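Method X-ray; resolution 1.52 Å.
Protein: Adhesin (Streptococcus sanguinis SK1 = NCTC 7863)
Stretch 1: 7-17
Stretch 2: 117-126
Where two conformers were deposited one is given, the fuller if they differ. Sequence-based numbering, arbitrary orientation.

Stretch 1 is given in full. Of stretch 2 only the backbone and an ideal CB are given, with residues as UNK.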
# COMPACT_ATOMS: atom_id res chain seq x y z
N THR A 7 6.46 -48.44 -28.37
CA THR A 7 6.19 -48.27 -26.94
C THR A 7 5.55 -46.89 -26.77
O THR A 7 6.18 -45.94 -27.14
CB THR A 7 7.47 -48.40 -26.13
OG1 THR A 7 7.99 -49.71 -26.35
CG2 THR A 7 7.25 -48.19 -24.65
N ILE A 8 4.39 -46.86 -26.14
CA ILE A 8 3.62 -45.63 -25.97
C ILE A 8 3.53 -45.32 -24.48
O ILE A 8 3.17 -46.19 -23.69
CB ILE A 8 2.19 -45.77 -26.54
CG1 ILE A 8 2.20 -46.20 -28.00
CG2 ILE A 8 1.41 -44.46 -26.40
CD1 ILE A 8 0.89 -46.60 -28.49
N THR A 9 3.86 -44.06 -24.19
CA THR A 9 3.86 -43.54 -22.82
C THR A 9 2.87 -42.34 -22.75
O THR A 9 2.92 -41.54 -23.63
CB THR A 9 5.23 -43.13 -22.29
OG1 THR A 9 5.99 -44.32 -22.29
CG2 THR A 9 5.15 -42.58 -20.89
N LEU A 10 1.87 -42.43 -21.87
CA LEU A 10 0.87 -41.33 -21.85
C LEU A 10 0.19 -41.29 -20.48
O LEU A 10 0.27 -42.27 -19.81
CB LEU A 10 -0.14 -41.53 -22.98
CG LEU A 10 -1.24 -42.54 -22.72
CD1 LEU A 10 -2.30 -42.42 -23.80
CD2 LEU A 10 -0.69 -43.95 -22.66
N PRO A 11 -0.39 -40.15 -20.08
CA PRO A 11 -1.03 -40.08 -18.79
C PRO A 11 -2.28 -40.95 -18.77
O PRO A 11 -2.92 -40.99 -19.71
CB PRO A 11 -1.47 -38.63 -18.61
CG PRO A 11 -1.34 -38.02 -19.96
CD PRO A 11 -0.33 -38.85 -20.72
N GLN A 12 -2.58 -41.55 -17.62
CA GLN A 12 -3.77 -42.43 -17.56
C GLN A 12 -5.00 -41.55 -17.36
O GLN A 12 -6.07 -41.97 -17.68
CB GLN A 12 -3.83 -43.47 -16.43
CG GLN A 12 -2.60 -43.87 -15.67
CD GLN A 12 -3.02 -44.52 -14.36
OE1 GLN A 12 -3.52 -45.62 -14.37
NE2 GLN A 12 -2.91 -43.82 -13.23
N GLU A 13 -4.81 -40.42 -16.72
CA GLU A 13 -5.97 -39.55 -16.48
C GLU A 13 -5.56 -38.12 -16.79
O GLU A 13 -4.52 -37.72 -16.39
CB GLU A 13 -6.42 -39.63 -15.03
CG GLU A 13 -7.59 -38.75 -14.73
CD GLU A 13 -7.86 -38.77 -13.27
OE1 GLU A 13 -7.07 -38.19 -12.55
OE2 GLU A 13 -8.85 -39.36 -12.86
N VAL A 14 -6.42 -37.39 -17.46
CA VAL A 14 -6.14 -35.99 -17.77
C VAL A 14 -7.37 -35.22 -17.30
O VAL A 14 -8.43 -35.50 -17.79
CB VAL A 14 -5.92 -35.77 -19.26
CG1 VAL A 14 -5.75 -34.29 -19.54
CG2 VAL A 14 -4.72 -36.56 -19.73
N ILE A 15 -7.21 -34.36 -16.33
CA ILE A 15 -8.34 -33.53 -15.88
C ILE A 15 -8.49 -32.34 -16.83
O ILE A 15 -7.53 -31.67 -16.98
CB ILE A 15 -8.14 -33.07 -14.43
CG1 ILE A 15 -7.96 -34.26 -13.51
CG2 ILE A 15 -9.27 -32.17 -13.99
CD1 ILE A 15 -9.08 -35.21 -13.56
N ALA A 16 -9.69 -32.08 -17.34
CA ALA A 16 -9.78 -30.92 -18.34
C ALA A 16 -10.93 -30.11 -17.75
O ALA A 16 -11.92 -30.67 -17.43
CB ALA A 16 -10.13 -31.38 -19.72
N TYR A 17 -10.80 -28.83 -17.65
CA TYR A 17 -11.84 -28.02 -17.03
C TYR A 17 -12.81 -27.55 -18.10
O TYR A 17 -12.40 -27.17 -19.12
CB TYR A 17 -11.21 -26.87 -16.27
CG TYR A 17 -10.45 -27.42 -15.11
CD1 TYR A 17 -11.13 -27.91 -14.02
CD2 TYR A 17 -9.09 -27.58 -15.16
CE1 TYR A 17 -10.49 -28.49 -12.96
CE2 TYR A 17 -8.43 -28.17 -14.11
CZ TYR A 17 -9.12 -28.60 -13.01
OH TYR A 17 -8.41 -29.19 -12.04
N UNK A 117 -5.33 -51.83 -23.19
CA UNK A 117 -4.23 -51.28 -23.98
C UNK A 117 -4.09 -49.80 -23.70
O UNK A 117 -4.75 -49.23 -22.84
CB UNK A 117 -4.45 -51.52 -25.47
N UNK A 118 -3.18 -49.17 -24.41
CA UNK A 118 -2.80 -47.81 -24.10
C UNK A 118 -3.98 -46.88 -24.29
O UNK A 118 -4.63 -46.87 -25.33
CB UNK A 118 -1.62 -47.37 -24.97
N UNK A 119 -4.25 -46.09 -23.26
CA UNK A 119 -5.46 -45.30 -23.24
C UNK A 119 -5.29 -44.21 -22.20
O UNK A 119 -4.43 -44.30 -21.30
CB UNK A 119 -6.69 -46.16 -22.95
N UNK A 120 -6.15 -43.22 -22.30
CA UNK A 120 -6.25 -42.18 -21.31
C UNK A 120 -7.71 -41.96 -20.98
O UNK A 120 -8.58 -42.22 -21.80
CB UNK A 120 -5.59 -40.89 -21.80
N UNK A 121 -7.99 -41.41 -19.80
CA UNK A 121 -9.33 -40.97 -19.45
C UNK A 121 -9.27 -39.47 -19.30
O UNK A 121 -8.52 -38.94 -18.47
CB UNK A 121 -9.84 -41.64 -18.18
N UNK A 122 -10.03 -38.80 -20.13
CA UNK A 122 -10.22 -37.37 -20.06
C UNK A 122 -11.44 -37.08 -19.22
O UNK A 122 -12.52 -37.59 -19.50
CB UNK A 122 -10.36 -36.76 -21.46
N UNK A 123 -11.26 -36.32 -18.16
CA UNK A 123 -12.28 -36.12 -17.15
C UNK A 123 -12.63 -34.66 -17.15
O UNK A 123 -11.76 -33.82 -16.91
CB UNK A 123 -11.82 -36.58 -15.77
N UNK A 124 -13.93 -34.37 -17.31
CA UNK A 124 -14.35 -32.98 -17.43
C UNK A 124 -14.87 -32.46 -16.10
O UNK A 124 -15.81 -33.03 -15.55
CB UNK A 124 -15.42 -32.83 -18.51
N UNK A 125 -14.25 -31.42 -15.56
CA UNK A 125 -14.56 -30.90 -14.24
C UNK A 125 -14.96 -29.44 -14.35
O UNK A 125 -14.58 -28.74 -15.31
CB UNK A 125 -13.37 -31.07 -13.29
N UNK A 126 -15.70 -28.95 -13.38
CA UNK A 126 -16.06 -27.53 -13.41
C UNK A 126 -14.89 -26.65 -13.04
O UNK A 126 -13.98 -27.05 -12.31
CB UNK A 126 -17.23 -27.25 -12.46

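Residues 13-17 and 119-125 run side by side as parallel strands, and the backbone ladder pairs 121-125 with 13-17, while 118-120 lie beside the residues that precede it. The ladder comprises five hydrogen bonds, beginning with 121 N to Q12 O at 2.9 Å and ending with 125 N to A16 O at 3.1 Å.

Position 117 lies beyond the reach of stretch 1, with nothing within 5.5 Å of its ideal CB, so the visible atoms hardly constrain it. It is S117, and its OG is hydrogen-bonded elsewhere in the structure.

At 118 the CA-to-CB bond points toward stretch 1, and the ideal CB sits 4.2 Å from L10 CD2 and 4.4 Å from I8 CD1. An aliphatic chain would pack well here, as would a longer one with a polar end that could approach the backbone of I8, directly or through a water. The residue is E118. Its CG lies 3.9 Å from I8 CB, and its carboxylate is linked to the backbone through a water, which donates to E118 OE2 at 2.5 Å and accepts from I8 N at 2.8 Å.

Position 119 points away, in an extended conformation (-163/163), and many polar or long residues would suit it. R119 turns back along its own stretch, where its NH1 donates to S117 O at 2.8 Å. Its backbone faces the loop: a second water bridges L10 O and R119 O, at 3.1 and 2.8 Å.

The CB of 120 leaves sideways, 3.4 Å from P11 O and 4.1 Å from L10 CD1. The leucine offers an apolar flank, favouring an aliphatic or aromatic residue. F120, with chi1 at 60° (p), leads its ring away from stretch 1 but keeps an edge near L10, CD2 lying 3.9 Å from L10 CD1.

From 121 the side chains alternate between the faces of the sheet. The ideal CB of 121 is 3.8 Å from Q12 O and 4.7 Å from E13 CA, on the face of E13, and a beta-branched residue or a polar one could be accommodated. V121 occupies it; its backbone O accepts from V14 N at 2.8 Å.

Position 122 shares the other face with V14 and A16, where the small alanine leaves room for a sizeable aliphatic chain. L122 brings CD1 to 3.7 Å from V14 CG1 and 3.8 Å from A16 CB.

At 123 the ideal CB is 3.8 Å from I15 CD1 and 4.9 Å from E13 CG, which suits a compact apolar residue. V123 packs its CB 3.8 Å from I15 CD1 and its CG2 3.9 Å from the aliphatic E13 CG.

Position 124 is paired with A16, whose methyl invites a longer aliphatic chain. I124, m at both chi angles, extends CD1 to 3.9 Å from A16 CB.

The CB of 125 lies near Y17 CE1 (3.9 Å) and I15 CG2 (4.3 Å), so a residue with a substantial aliphatic portion is suitable, whatever its end. R125 lays CG 3.8 Å from I15 CG2, while its guanidinium leads away to partners elsewhere in the structure.

Position 126 points away and, at -75/154, accommodates proline among others. P126 contributes its backbone O, 3.4 Å from Y17 CD1 at the ring edge.

Stretch 2 (117-126) SERFVLVIRP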
# COMPACT_ATOMS: atom_id res chain seq x y z
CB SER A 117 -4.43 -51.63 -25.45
OG SER A 117 -5.62 -51.05 -25.95
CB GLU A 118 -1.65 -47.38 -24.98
CG GLU A 118 -0.34 -48.19 -24.82
CD GLU A 118 -0.21 -49.47 -25.66
OE1 GLU A 118 -1.19 -49.94 -26.30
OE2 GLU A 118 0.92 -50.00 -25.69
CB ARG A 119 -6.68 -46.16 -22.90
CG ARG A 119 -6.66 -46.77 -21.52
CD ARG A 119 -7.61 -48.01 -21.47
NE ARG A 119 -7.61 -48.40 -20.08
CZ ARG A 119 -6.65 -49.07 -19.49
NH1 ARG A 119 -5.62 -49.55 -20.19
NH2 ARG A 119 -6.71 -49.28 -18.16
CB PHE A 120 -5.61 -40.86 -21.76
CG PHE A 120 -6.22 -40.27 -22.98
CD1 PHE A 120 -7.28 -39.40 -22.89
CD2 PHE A 120 -5.73 -40.60 -24.24
CE1 PHE A 120 -7.90 -38.89 -24.03
CE2 PHE A 120 -6.27 -40.06 -25.35
CZ PHE A 120 -7.38 -39.19 -25.27
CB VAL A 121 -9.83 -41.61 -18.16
CG1 VAL A 121 -11.26 -41.16 -17.90
CG2 VAL A 121 -9.80 -43.15 -18.29
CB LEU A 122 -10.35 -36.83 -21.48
CG LEU A 122 -10.38 -35.32 -21.59
CD1 LEU A 122 -9.05 -34.74 -21.23
CD2 LEU A 122 -10.80 -35.00 -23.04
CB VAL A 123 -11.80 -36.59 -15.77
CG1 VAL A 123 -12.89 -36.44 -14.69
CG2 VAL A 123 -11.31 -37.99 -15.81
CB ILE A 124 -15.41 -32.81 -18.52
CG1 ILE A 124 -14.96 -33.49 -19.84
CG2 ILE A 124 -15.80 -31.38 -18.62
CD1 ILE A 124 -13.61 -33.08 -20.27
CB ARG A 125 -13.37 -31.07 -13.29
CG ARG A 125 -12.99 -32.52 -13.17
CD ARG A 125 -14.13 -33.41 -12.84
NE ARG A 125 -14.69 -33.08 -11.54
CZ ARG A 125 -15.65 -33.79 -10.98
NH1 ARG A 125 -16.21 -34.82 -11.64
NH2 ARG A 125 -16.05 -33.50 -9.76
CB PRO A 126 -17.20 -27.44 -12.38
CG PRO A 126 -16.74 -28.45 -11.32
CD PRO A 126 -16.15 -29.65 -12.18
O HOH W 1 3.27 -49.28 -25.15
O HOH W 2 -2.04 -44.35 -19.75
O HOH W 3 -6.34 -44.57 -18.42
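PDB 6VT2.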